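Local coordinates for protein transketolase (Campylobacter jejuni, PDB 3L84) that belongs to the transketolase family of thiamine diphosphate-binding enzymes and is assembled here from two protein chains, at residues S139-H144 with S311-L316; Q134-S139 with E318-P323; F126-K131 with A395-A400. One frame throughout, in Å; residues are numbered along the deposited sequence. Where two conformers were deposited one is given.

Interaction 1: S139-H144 with S311-L316; sequences SDLIDH and SAKKEL. With ACT (acetate ion), chain D.
Leu141 meets Ser311 and Lys313 through a single methyl, CD1, and the contact buries just 87 Å². This methyl lies 3.9 Å from Ser311 CB and reaches Lys313 CB at 4.0 Å. Ser311 was modelled in two conformers; in one of them OG lies 3.5 Å from Leu141 CD1, so this touch and the ST turn described next hold for that conformer alone. Leu141 gets there because CG stands anti to the carbonyl carbon (chi1 -67°) and the chain then runs on extended, with CD1 leading.

The polar interactions stay within 311-316. Ser311 OG accepts from Lys313 N at 2.8 Å, closing an ST turn just ahead of the helix for which Lys313 is the N-cap. Lys314 folds back, bent at its last two torsions, to place NZ 2.9 Å from Ser311 O; NZ also bonds to Glu309 O.

An acetate, probably from the crystallisation liquor, sits at the start of this helix. Acetate O accepts from Glu315 N at 3.0 Å with a nearly straight bond (168°). Acetate OXT takes Lys314 N at 3.2 Å. Backbone N-H groups of a first helical turn are a natural site for an anion.

Leu141 also packs on Lys307 and Leu308, and its carbonyl accepts from Trp304 NE1. The loop between helix 118-137 and strand 146-151 is thus laid against helix 293-310 and the turn leading into helix 314-321.

Interaction 2: Q134-S139 with E318-P323; sequences QNLLGS and ERLLNP
Glu318 O, two residues before the Leu320 that reaches across to Leu136 and Leu137, is gripped by two donors of Asn322. The amide ND2 bonds to it at 2.9 Å, lying in the carbonyl plane on a lone pair (C=O...N angle 136°), and the oxygen in turn lies close to the plane of the Asn322 amide. The N-H points reasonably well at the oxygen, at 152°. Asn322 N adds a second, weak bond at 3.0 Å. Both grips fall where Asn322 leaves helical geometry, so side chain and backbone together hold the last turn of helix 314-321.

Contact between the two segments is purely apolar. Leu320 CD1 is 4.4 Å from Leu136 CD1 and equally 4.4 Å from Leu137 CD2. The equal distances put the Leu320 branch astride neighbouring residues of the other helix rather than head-on against one. At such separations, with 96 Å² buried, the fit is light. Other residues complete it: Leu136 also rests on Phe407, Leu137 on Leu56, and Leu320 on Glu356, whose carboxylate forms a salt bridge with Arg319.

Directly after Leu137 comes the turn at Gly138, whose N bonds to Gln134 O at 2.8 Å and whose phi is positive (95°). A glycine at the point where the chain leaves the helix is a familiar helix ending. The arrangement is therefore leucine packing between the closing turns of two helices, 118-137 and 314-321, within the range of the thiamine diphosphate binding domain.

Interaction 3: F126-K131 with A395-A400; sequences FAMAAK and AAINNA
Ala400 and Phe126 carry this contact, with Ile397 and Met128 (present as selenomethionine) a second pair beside them. Of the 216 Å² buried, Ala400 contributes 77 Å² and Phe126 54 Å².

The Ala400 methyl stands over the middle of one face of the Phe126 ring. Its CB is 3.7 Å from the ring centroid and only 8° off the ring normal, a clear CH-pi geometry; CB is almost equally far from all six ring carbons, which confirms that it is centred. Phe126 starts with its CB directed away from the partner helix, yet chi1 of -77°, with CG beside the backbone N, swings the ring back over Ala400. At the ring margin Phe126 CE1 comes to 3.4 Å from Ala400 O. The methyl sits in the angle between the ring face and the helix backbone, Ala400 CB to Phe126 N being 3.5 Å. The CA atoms of Phe126 and Ala400 lie 5.3 Å apart, an approach that the small alanine side chain permits.

The second pair touches more lightly. An extended chi2 (-176°) carries SE of Met128 out to Ile397, and the two side chains slant across each other: Ile397 CG2 and CD1 are each 4.2 Å from Met128 SE. Met128 packs further on Phe401, and Phe126 on Arg403, so both side chains also touch the next turn of helix 391-404, while Ala396 answers from that helix by resting on Gln118, Ala121 and Asn122.

This is close, alanine-rich helix-helix packing in which helix 118-137 of the thiamine diphosphate binding domain meets helix 391-404 of the pyrimidine binding domain, joining the two related domains of a transketolase chain.

Overall arrangement
Helix 118-137 and the loop that follows it supply one side of all three contacts, in the order 126-131, 134-139 and 139-144. The partners come in the reverse order, 395-400, 318-323 and 311-316, so the three chain loops lie one within another, interaction 3 closing the widest. Interactions 1 and 2 have centres about 7 Å apart, share Ser139 and both use helix 314-321; the centre of interaction 3 is about 15 Å from that of interaction 2 and about 18 Å from that of interaction 1, nearer the centre of the chain. One helix thus serves at its end for packing within its own domain and, farther back, for the junction with the pyrimidine binding domain.

Interaction 1: S139-H144 with S311-L316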
ATOM      1  N   SER A 139     -28.271  -0.692  23.649  1.00 11.93           N
ATOM      2  CA  SER A 139     -29.064  -0.252  22.490  1.00 13.66           C
ATOM      3  C   SER A 139     -29.986   0.923  22.770  1.00 12.87           C
ATOM      4  O   SER A 139     -30.399   1.594  21.822  1.00 13.02           O
ATOM      5  CB  SER A 139     -29.863  -1.414  21.902  1.00 15.54           C
ATOM      6  OG  SER A 139     -30.740  -1.942  22.852  1.00 18.26           O
ATOM      7  N   ASP A 140     -30.263   1.209  24.047  1.00 12.61           N
ATOM      8  CA  ASP A 140     -31.006   2.415  24.421  0.50 12.95           C
ATOM      9  C   ASP A 140     -30.203   3.674  24.087  1.00 12.19           C
ATOM     10  O   ASP A 140     -30.762   4.737  23.816  1.00 12.70           O
ATOM     11  CB  ASP A 140     -31.322   2.443  25.926  0.50 13.76           C
ATOM     12  CG  ASP A 140     -32.376   1.432  26.342  0.50 16.00           C
ATOM     13  OD1 ASP A 140     -33.195   1.013  25.492  0.50 19.31           O
ATOM     14  OD2 ASP A 140     -32.391   1.083  27.546  0.50 18.73           O
ATOM     15  N   LEU A 141     -28.877   3.574  24.127  1.00  9.73           N
ATOM     16  CA  LEU A 141     -28.015   4.737  23.944  1.00  8.89           C
ATOM     17  C   LEU A 141     -27.331   4.797  22.571  1.00  8.70           C
ATOM     18  O   LEU A 141     -26.923   5.869  22.113  1.00  9.35           O
ATOM     19  CB  LEU A 141     -26.939   4.784  25.025  1.00  9.35           C
ATOM     20  CG  LEU A 141     -27.435   5.043  26.441  1.00  8.76           C
ATOM     21  CD1 LEU A 141     -26.258   5.167  27.423  1.00  9.79           C
ATOM     22  CD2 LEU A 141     -28.363   6.270  26.496  1.00 12.05           C
ATOM     23  N   ILE A 142     -27.119   3.655  21.920  1.00  8.74           N
ATOM     24  CA  ILE A 142     -26.450   3.639  20.620  1.00  8.54           C
ATOM     25  C   ILE A 142     -27.319   2.920  19.618  1.00  9.07           C
ATOM     26  O   ILE A 142     -27.575   1.723  19.748  1.00  9.87           O
ATOM     27  CB  ILE A 142     -25.065   2.992  20.674  1.00  8.54           C
ATOM     28  CG1 ILE A 142     -24.158   3.754  21.649  1.00  8.89           C
ATOM     29  CG2 ILE A 142     -24.438   2.943  19.266  1.00  9.68           C
ATOM     30  CD1 ILE A 142     -23.685   5.142  21.200  1.00  9.71           C
ATOM     31  N   ASP A 143     -27.834   3.670  18.656  1.00  8.10           N
ATOM     32  CA  ASP A 143     -28.803   3.114  17.680  1.00  9.84           C
ATOM     33  C   ASP A 143     -28.782   3.775  16.292  1.00 10.29           C
ATOM     34  O   ASP A 143     -29.678   3.572  15.487  1.00 12.71           O
ATOM     35  CB  ASP A 143     -30.198   3.067  18.256  1.00 10.85           C
ATOM     36  CG  ASP A 143     -30.791   4.421  18.432  1.00 13.27           C
ATOM     37  OD1 ASP A 143     -30.161   5.425  18.014  1.00 15.66           O
ATOM     38  OD2 ASP A 143     -31.919   4.506  18.998  1.00 17.35           O
ATOM     39  N   HIS A 144     -27.729   4.475  15.980  1.00  9.11           N
ATOM     40  CA  HIS A 144     -27.703   5.363  14.822  1.00  7.72           C
ATOM     41  C   HIS A 144     -27.260   4.581  13.570  1.00  7.87           C
ATOM     42  O   HIS A 144     -26.874   3.403  13.624  1.00  9.79           O
ATOM     43  CB  HIS A 144     -26.738   6.512  15.115  1.00  8.17           C
ATOM     44  CG  HIS A 144     -25.325   6.076  15.268  1.00  7.00           C
ATOM     45  ND1 HIS A 144     -24.480   5.862  14.194  1.00  7.57           N
ATOM     46  CD2 HIS A 144     -24.611   5.744  16.372  1.00  8.15           C
ATOM     47  CE1 HIS A 144     -23.296   5.486  14.644  1.00  7.39           C
ATOM     48  NE2 HIS A 144     -23.347   5.394  15.965  1.00  8.22           N
ATOM     49  N   SER A 311     -29.834   6.091  32.303  1.00 13.68           N
ATOM     50  CA  SER A 311     -29.037   4.876  32.080  0.50 14.20           C
ATOM     51  C   SER A 311     -28.237   4.543  33.320  1.00 14.41           C
ATOM     52  O   SER A 311     -28.113   5.397  34.241  1.00 17.84           O
ATOM     53  CB  SER A 311     -28.085   5.066  30.867  0.50 13.46           C
ATOM     54  OG  SER A 311     -27.155   3.992  30.636  0.50 15.39           O
ATOM     55  N   ALA A 312     -27.714   3.324  33.345  1.00 13.25           N
ATOM     56  CA  ALA A 312     -26.739   2.882  34.326  1.00 12.88           C
ATOM     57  C   ALA A 312     -25.318   2.994  33.758  1.00 12.40           C
ATOM     58  O   ALA A 312     -24.365   2.487  34.333  1.00 12.64           O
ATOM     59  CB  ALA A 312     -27.024   1.449  34.734  1.00 14.38           C
ATOM     60  N   LYS A 313     -25.193   3.681  32.629  1.00 12.40           N
ATOM     61  CA  LYS A 313     -23.929   3.765  31.892  1.00 12.64           C
ATOM     62  C   LYS A 313     -23.223   5.104  32.011  1.00 12.20           C
ATOM     63  O   LYS A 313     -22.194   5.316  31.320  1.00 11.29           O
ATOM     64  CB  LYS A 313     -24.176   3.528  30.398  1.00 14.26           C
ATOM     65  CG  LYS A 313     -24.854   2.232  30.082  1.00 15.84           C
ATOM     66  CD  LYS A 313     -24.070   1.063  30.528  1.00 18.18           C
ATOM     67  CE  LYS A 313     -24.703  -0.256  30.111  1.00 21.86           C
ATOM     68  NZ  LYS A 313     -23.849  -1.397  30.542  1.00 23.06           N
ATOM     69  N   LYS A 314     -23.719   6.013  32.835  1.00 10.94           N
ATOM     70  CA  LYS A 314     -23.168   7.378  32.907  1.00 10.74           C
ATOM     71  C   LYS A 314     -21.700   7.431  33.284  1.00 10.92           C
ATOM     72  O   LYS A 314     -20.921   8.168  32.666  1.00 11.00           O
ATOM     73  CB  LYS A 314     -23.953   8.273  33.886  1.00 12.22           C
ATOM     74  CG  LYS A 314     -25.316   8.654  33.435  1.00 14.29           C
ATOM     75  CD  LYS A 314     -26.004   9.577  34.460  1.00 13.79           C
ATOM     76  CE  LYS A 314     -26.369   8.890  35.772  1.00 15.94           C
ATOM     77  NZ  LYS A 314     -27.490   7.918  35.607  1.00 17.57           N
ATOM     78  N   GLU A 315     -21.328   6.704  34.330  1.00  9.90           N
ATOM     79  CA  GLU A 315     -19.947   6.723  34.800  1.00 10.01           C
ATOM     80  C   GLU A 315     -19.039   6.061  33.769  1.00  8.80           C
ATOM     81  O   GLU A 315     -17.939   6.532  33.534  1.00  8.74           O
ATOM     82  CB  GLU A 315     -19.797   6.043  36.174  1.00 10.73           C
ATOM     83  CG  GLU A 315     -20.438   6.821  37.349  1.00 14.36           C
ATOM     84  CD  GLU A 315     -20.009   6.327  38.742  1.00 20.66           C
ATOM     85  OE1 GLU A 315     -18.947   5.655  38.888  1.00 26.71           O
ATOM     86  OE2 GLU A 315     -20.727   6.664  39.704  1.00 26.24           O
ATOM     87  N   LEU A 316     -19.507   4.980  33.154  1.00  8.81           N
ATOM     88  CA  LEU A 316     -18.712   4.336  32.108  1.00  8.56           C
ATOM     89  C   LEU A 316     -18.448   5.311  30.954  1.00  8.28           C
ATOM     90  O   LEU A 316     -17.321   5.434  30.514  1.00  7.38           O
ATOM     91  CB  LEU A 316     -19.434   3.096  31.588  1.00  9.70           C
ATOM     92  CG  LEU A 316     -18.831   2.445  30.341  1.00  9.49           C
ATOM     93  CD1 LEU A 316     -17.365   2.074  30.555  1.00 11.10           C
ATOM     94  CD2 LEU A 316     -19.641   1.248  29.894  1.00 13.26           C
TER
HETATM   95  C   ACT D3001     -24.298   5.747  36.451  1.00 30.91           C
HETATM   96  O   ACT D3001     -23.207   5.176  36.110  1.00 31.11           O
HETATM   97  OXT ACT D3001     -25.256   5.623  35.633  1.00 33.06           O
HETATM   98  CH3 ACT D3001     -24.417   6.618  37.678  1.00 32.50           C

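Interaction 2: Q134-S139 with E318-P323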
ATOM      1  N   GLN A 134     -22.544   0.045  21.214  1.00  7.95           N
ATOM      2  CA  GLN A 134     -23.843  -0.519  21.620  0.50  8.65           C
ATOM      3  C   GLN A 134     -23.610  -1.645  22.653  1.00  8.06           C
ATOM      4  O   GLN A 134     -24.341  -1.773  23.641  1.00  8.16           O
ATOM      5  CB  GLN A 134     -24.587  -1.072  20.387  0.50  8.66           C
ATOM      6  CG  GLN A 134     -26.053  -1.410  20.584  0.50 11.39           C
ATOM      7  CD  GLN A 134     -26.650  -2.115  19.383  0.50 14.53           C
ATOM      8  OE1 GLN A 134     -26.283  -1.846  18.237  0.50 17.52           O
ATOM      9  NE2 GLN A 134     -27.582  -3.013  19.634  0.50 15.16           N
ATOM     10  N   ASN A 135     -22.591  -2.463  22.421  1.00  7.24           N
ATOM     11  CA  ASN A 135     -22.218  -3.497  23.402  1.00  7.79           C
ATOM     12  C   ASN A 135     -21.875  -2.892  24.760  1.00  7.96           C
ATOM     13  O   ASN A 135     -22.261  -3.425  25.801  1.00  9.57           O
ATOM     14  CB  ASN A 135     -21.025  -4.321  22.890  1.00  7.71           C
ATOM     15  CG  ASN A 135     -20.507  -5.306  23.921  1.00 10.61           C
ATOM     16  OD1 ASN A 135     -21.163  -6.324  24.183  1.00 13.87           O
ATOM     17  ND2 ASN A 135     -19.387  -4.993  24.520  1.00  9.43           N
ATOM     18  N   LEU A 136     -21.127  -1.791  24.771  1.00  7.77           N
ATOM     19  CA  LEU A 136     -20.704  -1.176  26.013  1.00  7.44           C
ATOM     20  C   LEU A 136     -21.790  -0.354  26.700  1.00  8.45           C
ATOM     21  O   LEU A 136     -21.923  -0.408  27.928  1.00  9.93           O
ATOM     22  CB  LEU A 136     -19.508  -0.268  25.721  1.00  8.22           C
ATOM     23  CG  LEU A 136     -18.206  -0.964  25.343  1.00  9.49           C
ATOM     24  CD1 LEU A 136     -17.165   0.099  25.006  1.00 12.26           C
ATOM     25  CD2 LEU A 136     -17.697  -1.879  26.463  1.00 13.03           C
ATOM     26  N   LEU A 137     -22.553   0.412  25.921  1.00  7.64           N
ATOM     27  CA  LEU A 137     -23.481   1.417  26.457  1.00  8.63           C
ATOM     28  C   LEU A 137     -24.960   1.050  26.365  1.00  8.42           C
ATOM     29  O   LEU A 137     -25.799   1.713  26.988  1.00  9.29           O
ATOM     30  CB  LEU A 137     -23.279   2.752  25.725  1.00  7.87           C
ATOM     31  CG  LEU A 137     -21.878   3.315  25.841  1.00  8.09           C
ATOM     32  CD1 LEU A 137     -21.694   4.534  24.939  1.00  9.10           C
ATOM     33  CD2 LEU A 137     -21.514   3.650  27.299  1.00  9.18           C
ATOM     34  N   GLY A 138     -25.281   0.010  25.607  1.00  8.35           N
ATOM     35  CA  GLY A 138     -26.641  -0.449  25.406  1.00  8.43           C
ATOM     36  C   GLY A 138     -27.309   0.075  24.168  1.00  9.72           C
ATOM     37  O   GLY A 138     -27.021   1.181  23.701  1.00  8.75           O
ATOM     38  N   SER A 139     -28.271  -0.692  23.649  1.00 11.93           N
ATOM     39  CA  SER A 139     -29.064  -0.252  22.490  1.00 13.66           C
ATOM     40  C   SER A 139     -29.986   0.923  22.770  1.00 12.87           C
ATOM     41  O   SER A 139     -30.399   1.594  21.822  1.00 13.02           O
ATOM     42  CB  SER A 139     -29.863  -1.414  21.902  1.00 15.54           C
ATOM     43  OG  SER A 139     -30.740  -1.942  22.852  1.00 18.26           O
ATOM     44  N   GLU A 318     -18.393   8.507  31.005  1.00  9.00           N
ATOM     45  CA  GLU A 318     -17.433   9.509  31.447  1.00  9.21           C
ATOM     46  C   GLU A 318     -15.999   8.999  31.482  1.00  8.99           C
ATOM     47  O   GLU A 318     -15.082   9.741  31.118  1.00  9.78           O
ATOM     48  CB  GLU A 318     -17.858  10.150  32.776  1.00 10.16           C
ATOM     49  CG  GLU A 318     -18.955  11.201  32.566  1.00 14.65           C
ATOM     50  CD  GLU A 318     -18.424  12.432  31.773  1.00 20.02           C
ATOM     51  OE1 GLU A 318     -18.945  12.754  30.685  1.00 23.09           O
ATOM     52  OE2 GLU A 318     -17.438  13.061  32.221  1.00 26.68           O
ATOM     53  N   ARG A 319     -15.792   7.750  31.903  1.00  7.84           N
ATOM     54  CA  ARG A 319     -14.448   7.171  31.846  1.00  7.98           C
ATOM     55  C   ARG A 319     -13.952   7.037  30.421  1.00  7.91           C
ATOM     56  O   ARG A 319     -12.765   7.258  30.154  1.00  8.59           O
ATOM     57  CB  ARG A 319     -14.402   5.820  32.550  1.00  8.72           C
ATOM     58  CG  ARG A 319     -14.649   5.884  34.053  1.00  8.62           C
ATOM     59  CD  ARG A 319     -14.321   4.583  34.748  1.00  9.05           C
ATOM     60  NE  ARG A 319     -15.136   3.458  34.304  1.00  9.90           N
ATOM     61  CZ  ARG A 319     -16.309   3.116  34.805  1.00  9.99           C
ATOM     62  NH1 ARG A 319     -16.898   3.833  35.767  1.00 14.05           N
ATOM     63  NH2 ARG A 319     -16.955   2.048  34.334  1.00 10.65           N
ATOM     64  N   LEU A 320     -14.827   6.643  29.497  1.00  7.27           N
ATOM     65  CA  LEU A 320     -14.424   6.490  28.114  1.00  7.66           C
ATOM     66  C   LEU A 320     -14.040   7.823  27.486  1.00  8.21           C
ATOM     67  O   LEU A 320     -13.134   7.910  26.666  1.00  8.98           O
ATOM     68  CB  LEU A 320     -15.547   5.839  27.311  1.00  7.10           C
ATOM     69  CG  LEU A 320     -15.853   4.397  27.611  1.00  7.02           C
ATOM     70  CD1 LEU A 320     -17.186   4.020  27.031  1.00  7.68           C
ATOM     71  CD2 LEU A 320     -14.747   3.474  27.109  1.00  7.96           C
ATOM     72  N   LEU A 321     -14.742   8.882  27.888  1.00  8.30           N
ATOM     73  CA  LEU A 321     -14.498  10.215  27.331  1.00  8.88           C
ATOM     74  C   LEU A 321     -13.287  10.884  27.996  1.00  9.53           C
ATOM     75  O   LEU A 321     -12.720  11.784  27.409  1.00 12.06           O
ATOM     76  CB  LEU A 321     -15.731  11.112  27.512  1.00  8.17           C
ATOM     77  CG  LEU A 321     -16.961  10.700  26.685  1.00  7.78           C
ATOM     78  CD1 LEU A 321     -18.133  11.542  27.118  1.00  9.67           C
ATOM     79  CD2 LEU A 321     -16.706  10.881  25.206  1.00  9.92           C
ATOM     80  N   ASN A 322     -12.895  10.413  29.173  1.00  8.83           N
ATOM     81  CA  ASN A 322     -11.845  11.038  29.992  1.00 10.49           C
ATOM     82  C   ASN A 322     -10.860  10.005  30.523  1.00 10.06           C
ATOM     83  O   ASN A 322     -10.736   9.806  31.735  1.00 10.68           O
ATOM     84  CB  ASN A 322     -12.509  11.745  31.163  1.00 10.86           C
ATOM     85  CG  ASN A 322     -13.403  12.859  30.730  1.00 14.05           C
ATOM     86  OD1 ASN A 322     -12.909  13.928  30.355  1.00 16.96           O
ATOM     87  ND2 ASN A 322     -14.729  12.641  30.762  1.00 14.05           N
ATOM     88  N   PRO A 323     -10.163   9.311  29.614  1.00 10.12           N
ATOM     89  CA  PRO A 323      -9.248   8.285  30.057  1.00 10.82           C
ATOM     90  C   PRO A 323      -8.105   8.869  30.881  1.00 11.19           C
ATOM     91  O   PRO A 323      -7.615   9.982  30.598  1.00 10.50           O
ATOM     92  CB  PRO A 323      -8.754   7.656  28.750  1.00 11.59           C
ATOM     93  CG  PRO A 323      -9.007   8.660  27.714  1.00 12.70           C
ATOM     94  CD  PRO A 323     -10.240   9.393  28.153  1.00 10.85           C
TER

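Interaction 3: F126-K131 with A395-A400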
ATOM      1  N   PHE A 126     -16.846   2.866  11.209  1.00  6.43           N
ATOM      2  CA  PHE A 126     -17.829   3.556  12.065  1.00  6.63           C
ATOM      3  C   PHE A 126     -18.964   2.625  12.456  1.00  6.06           C
ATOM      4  O   PHE A 126     -19.442   2.725  13.567  1.00  6.85           O
ATOM      5  CB  PHE A 126     -18.386   4.802  11.363  1.00  6.69           C
ATOM      6  CG  PHE A 126     -17.472   5.996  11.351  1.00  6.31           C
ATOM      7  CD1 PHE A 126     -16.922   6.498  12.489  1.00  7.97           C
ATOM      8  CD2 PHE A 126     -17.208   6.639  10.154  1.00  8.41           C
ATOM      9  CE1 PHE A 126     -16.071   7.640  12.482  1.00  8.43           C
ATOM     10  CE2 PHE A 126     -16.354   7.758  10.127  1.00 10.19           C
ATOM     11  CZ  PHE A 126     -15.807   8.265  11.290  1.00  8.79           C
ATOM     12  N   ALA A 127     -19.384   1.732  11.568  1.00  6.46           N
ATOM     13  CA  ALA A 127     -20.467   0.796  11.832  1.00  5.88           C
ATOM     14  C   ALA A 127     -20.000  -0.275  12.864  1.00  6.40           C
ATOM     15  O   ALA A 127     -20.758  -0.619  13.778  1.00  7.20           O
ATOM     16  CB  ALA A 127     -20.958   0.185  10.548  1.00  6.66           C
HETATM   17  N   MSE A 128     -18.758  -0.748  12.730  1.00  5.83           N
HETATM   18  CA  MSE A 128     -18.220  -1.683  13.735  1.00  6.45           C
HETATM   19  C   MSE A 128     -18.067  -0.995  15.080  1.00  6.55           C
HETATM   20  O   MSE A 128     -18.366  -1.567  16.137  1.00  6.37           O
HETATM   21  CB  MSE A 128     -16.879  -2.217  13.285  1.00  7.25           C
HETATM   22  CG  MSE A 128     -16.966  -3.167  12.089  1.00  7.21           C
HETATM   23 SE   MSE A 128     -15.341  -3.999  11.519  0.60 10.77          SE
HETATM   24  CE  MSE A 128     -15.069  -5.175  13.041  1.00 11.21           C
ATOM     25  N   ALA A 129     -17.524   0.219  15.059  1.00  6.98           N
ATOM     26  CA  ALA A 129     -17.357   1.026  16.278  1.00  6.45           C
ATOM     27  C   ALA A 129     -18.696   1.244  16.970  1.00  6.52           C
ATOM     28  O   ALA A 129     -18.812   1.075  18.168  1.00  7.44           O
ATOM     29  CB  ALA A 129     -16.677   2.356  15.977  1.00  7.27           C
ATOM     30  N   ALA A 130     -19.735   1.519  16.197  1.00  7.37           N
ATOM     31  CA  ALA A 130     -21.063   1.720  16.745  1.00  7.24           C
ATOM     32  C   ALA A 130     -21.584   0.412  17.362  1.00  7.94           C
ATOM     33  O   ALA A 130     -22.204   0.437  18.425  1.00  7.57           O
ATOM     34  CB  ALA A 130     -22.006   2.186  15.649  1.00  7.67           C
ATOM     35  N   LYS A 131     -21.368  -0.725  16.697  1.00  6.95           N
ATOM     36  CA  LYS A 131     -21.736  -1.983  17.325  1.00  7.68           C
ATOM     37  C   LYS A 131     -21.020  -2.233  18.647  1.00  6.64           C
ATOM     38  O   LYS A 131     -21.649  -2.723  19.612  1.00  7.25           O
ATOM     39  CB  LYS A 131     -21.518  -3.162  16.376  1.00  8.20           C
ATOM     40  CG  LYS A 131     -22.501  -3.209  15.217  1.00  7.86           C
ATOM     41  CD  LYS A 131     -23.957  -3.362  15.607  1.00 10.72           C
ATOM     42  CE  LYS A 131     -24.869  -3.559  14.390  1.00  9.86           C
ATOM     43  NZ  LYS A 131     -26.273  -3.844  14.780  1.00 14.36           N
ATOM     44  N   ALA A 395      -6.499  -0.809   8.895  1.00  5.76           N
ATOM     45  CA  ALA A 395      -6.078   0.545   9.285  1.00  5.29           C
ATOM     46  C   ALA A 395      -7.168   1.592   9.028  1.00  6.05           C
ATOM     47  O   ALA A 395      -7.355   2.488   9.849  1.00  5.41           O
ATOM     48  CB  ALA A 395      -4.772   0.907   8.551  1.00  6.48           C
ATOM     49  N   ALA A 396      -7.872   1.532   7.913  1.00  5.52           N
ATOM     50  CA  ALA A 396      -8.943   2.479   7.606  1.00  5.27           C
ATOM     51  C   ALA A 396     -10.112   2.312   8.579  1.00  5.68           C
ATOM     52  O   ALA A 396     -10.748   3.291   9.001  1.00  6.25           O
ATOM     53  CB  ALA A 396      -9.391   2.346   6.135  1.00  6.29           C
ATOM     54  N   ILE A 397     -10.416   1.087   8.954  1.00  5.73           N
ATOM     55  CA  ILE A 397     -11.470   0.822   9.968  1.00  5.68           C
ATOM     56  C   ILE A 397     -11.068   1.411  11.306  1.00  5.65           C
ATOM     57  O   ILE A 397     -11.865   2.088  11.966  1.00  6.05           O
ATOM     58  CB  ILE A 397     -11.718  -0.709  10.101  1.00  6.07           C
ATOM     59  CG1 ILE A 397     -12.558  -1.200   8.931  1.00  5.98           C
ATOM     60  CG2 ILE A 397     -12.345  -1.093  11.463  1.00  6.95           C
ATOM     61  CD1 ILE A 397     -12.559  -2.697   8.670  1.00  6.70           C
ATOM     62  N   ASN A 398      -9.813   1.202  11.703  1.00  6.21           N
ATOM     63  CA  ASN A 398      -9.360   1.733  12.979  1.00  5.70           C
ATOM     64  C   ASN A 398      -9.211   3.246  12.966  1.00  5.42           C
ATOM     65  O   ASN A 398      -9.391   3.885  14.007  1.00  6.10           O
ATOM     66  CB  ASN A 398      -8.081   1.029  13.411  1.00  6.16           C
ATOM     67  CG  ASN A 398      -8.323  -0.276  14.137  1.00  7.43           C
ATOM     68  OD1 ASN A 398      -7.342  -1.089  14.296  1.00 10.41           O
ATOM     69  ND2 ASN A 398      -9.494  -0.488  14.612  1.00  6.13           N
ATOM     70  N   ASN A 399      -8.985   3.861  11.797  1.00  5.53           N
ATOM     71  CA  ASN A 399      -9.064   5.327  11.710  1.00  5.79           C
ATOM     72  C   ASN A 399     -10.449   5.805  12.132  1.00  5.41           C
ATOM     73  O   ASN A 399     -10.585   6.811  12.827  1.00  5.85           O
ATOM     74  CB  ASN A 399      -8.752   5.812  10.300  1.00  5.02           C
ATOM     75  CG  ASN A 399      -7.307   5.749   9.927  1.00  6.80           C
ATOM     76  OD1 ASN A 399      -6.424   5.594  10.762  1.00  6.12           O
ATOM     77  ND2 ASN A 399      -7.046   5.885   8.620  1.00  6.52           N
ATOM     78  N   ALA A 400     -11.484   5.073  11.733  1.00  5.47           N
ATOM     79  CA  ALA A 400     -12.831   5.394  12.131  1.00  5.90           C
ATOM     80  C   ALA A 400     -13.099   5.086  13.606  1.00  5.47           C
ATOM     81  O   ALA A 400     -13.765   5.887  14.262  1.00  6.13           O
ATOM     82  CB  ALA A 400     -13.846   4.656  11.207  1.00  6.80           C
TER